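Ethylbenzene dehydrogenase alpha-subunit (Aromatoleum aromaticum, PDB 2IVF) is the large, cofactor-bearing subunit of a molybdenum enzyme, holding two pterin guanine dinucleotides, a molybdenum atom and an iron/sulfur cluster. Local coordinates at residues 909-912 with 913-917. Numbering follows the deposited sequence.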
loop_
_atom_site.group_PDB
_atom_site.type_symbol
_atom_site.label_atom_id
_atom_site.label_comp_id
_atom_site.label_asym_id
_atom_site.label_seq_id
_atom_site.Cartn_x
_atom_site.Cartn_y
_atom_site.Cartn_z
ATOM N N PRO A 909 -19.780 5.028 5.126
ATOM C CA PRO A 909 -20.165 6.166 5.972
ATOM C C PRO A 909 -19.004 7.095 6.328
ATOM O O PRO A 909 -19.228 8.169 6.864
ATOM C CB PRO A 909 -20.720 5.516 7.227
ATOM C CG PRO A 909 -20.326 4.130 7.200
ATOM C CD PRO A 909 -19.922 3.746 5.811
ATOM N N ASN A 910 -17.773 6.657 6.092
ATOM C CA ASN A 910 -16.633 7.423 6.528
ATOM C C ASN A 910 -16.212 8.494 5.533
ATOM O O ASN A 910 -15.305 9.232 5.813
ATOM C CB ASN A 910 -15.448 6.541 6.884
ATOM C CG ASN A 910 -15.033 5.628 5.750
ATOM O OD1 ASN A 910 -15.013 6.032 4.602
ATOM N ND2 ASN A 910 -14.736 4.393 6.075
ATOM N N VAL A 911 -16.861 8.540 4.385
ATOM C CA VAL A 911 -16.627 9.622 3.410
ATOM C C VAL A 911 -17.466 10.811 3.798
ATOM O O VAL A 911 -18.666 10.684 4.099
ATOM C CB VAL A 911 -17.004 9.161 2.000
ATOM C CG1 VAL A 911 -16.806 10.318 0.989
ATOM C CG2 VAL A 911 -16.164 7.954 1.617
ATOM N N GLN A 912 -16.884 11.998 3.775
ATOM C CA GLN A 912 -17.676 13.173 4.100
ATOM C C GLN A 912 -18.745 13.378 3.047
ATOM O O GLN A 912 -18.475 13.212 1.827
ATOM C CB GLN A 912 -16.773 14.399 4.204
ATOM C CG GLN A 912 -17.520 15.619 4.632
ATOM C CD GLN A 912 -16.612 16.810 4.908
ATOM O OE1 GLN A 912 -16.939 17.913 4.535
ATOM N NE2 GLN A 912 -15.482 16.586 5.572
ATOM N N PRO A 913 -19.970 13.752 3.455
ATOM C CA PRO A 913 -20.935 14.128 2.419
ATOM C C PRO A 913 -20.399 15.146 1.407
ATOM O O PRO A 913 -19.834 16.180 1.806
ATOM C CB PRO A 913 -22.073 14.782 3.218
ATOM C CG PRO A 913 -22.075 13.978 4.516
ATOM C CD PRO A 913 -20.573 13.834 4.800
ATOM N N LYS A 914 -20.606 14.841 0.131
ATOM C CA LYS A 914 -20.189 15.686 -1.014
ATOM C C LYS A 914 -18.684 15.716 -1.197
ATOM O O LYS A 914 -18.169 16.480 -1.974
ATOM C CB LYS A 914 -20.772 17.094 -0.940
ATOM C CG LYS A 914 -22.319 17.147 -0.795
ATOM C CD LYS A 914 -23.076 16.186 -1.710
ATOM C CE LYS A 914 -24.617 16.156 -1.372
ATOM N NZ LYS A 914 -24.852 15.498 -0.014
ATOM N N GLN A 915 -18.002 14.837 -0.507
ATOM C CA GLN A 915 -16.626 14.483 -0.851
ATOM C C GLN A 915 -16.738 13.180 -1.651
ATOM O O GLN A 915 -17.617 12.373 -1.369
ATOM C CB GLN A 915 -15.805 14.248 0.419
ATOM C CG GLN A 915 -14.350 13.756 0.198
ATOM C CD GLN A 915 -13.699 13.200 1.443
ATOM O OE1 GLN A 915 -14.376 12.850 2.380
ATOM N NE2 GLN A 915 -12.371 13.097 1.432
ATOM N N CYS A 916 -15.847 12.937 -2.607
ATOM C CA CYS A 916 -15.636 11.557 -3.070
ATOM C C CYS A 916 -14.137 11.407 -3.239
ATOM O O CYS A 916 -13.401 12.397 -3.380
ATOM C CB CYS A 916 -16.359 11.254 -4.376
ATOM S SG CYS A 916 -15.878 12.354 -5.764
ATOM N N ILE A 917 -13.692 10.164 -3.198
ATOM C CA ILE A 917 -12.284 9.860 -3.115
ATOM C C ILE A 917 -11.889 8.821 -4.138
ATOM O O ILE A 917 -12.531 7.762 -4.231
ATOM C CB ILE A 917 -11.971 9.233 -1.753
ATOM C CG1 ILE A 917 -12.487 10.132 -0.611
ATOM C CG2 ILE A 917 -10.457 8.947 -1.610
ATOM C CD1 ILE A 917 -12.362 9.465 0.780
HETATM O O HOH W 1 -19.829 18.110 3.627
#
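Gln915 N donates to Gln912 O at 2.9 Å, and this bond closes a tight reversal of the chain where strand 915-917 begins. Its donor stands well above the carbonyl plane, 40° out of it. The extended side chain of Gln915 reaches alongside the turn to the residue that opens it: OE1 accepts the backbone N-H of Gln912 at 3.0 Å. Here the donor lies in the plane of the amide carbonyl, at a C=O...N angle of 156°. Gln912 is thus held through both its N and its O by one residue, a worked example of a glutamine side chain bracing the turn whose last residue it belongs to. The reach depends on Gln915 CG being anti to the backbone N (chi1 175°) and on an extended chain beyond it. The other end of that amide, NE2, is bound by Thr846 and Asp284, so both ends of the group are engaged and its rotation is fixed.

The turn, Gln912 to Gln915, is type II, with Pro913 and Lys914 at its corners and Lys914 in the positive-phi position. It ends the loop that joins strand 900-908 to strand 915-917 in the molybdopterin dinucleotide binding domain, of the double-psi beta-barrel clan, and the Gln915 side chain comes within about 5 Å of the bound MGD.

One water bridges the first and second residues of the turn, donating to Gln912 OE1 and, at 2.7 Å, to Pro913 O, while Gln912 NE2 reaches the carbonyls of Pro283 and Val298. Trp139 of the beta-subunit packs on Gln912 and Pro913. Val911 spreads its two methyls along the start of the strand: CG1 lies 3.2 Å from Gln915 O, and CG2 meets Ile917 CD1 at 4.2 Å, the two side chains running past each other in opposite directions.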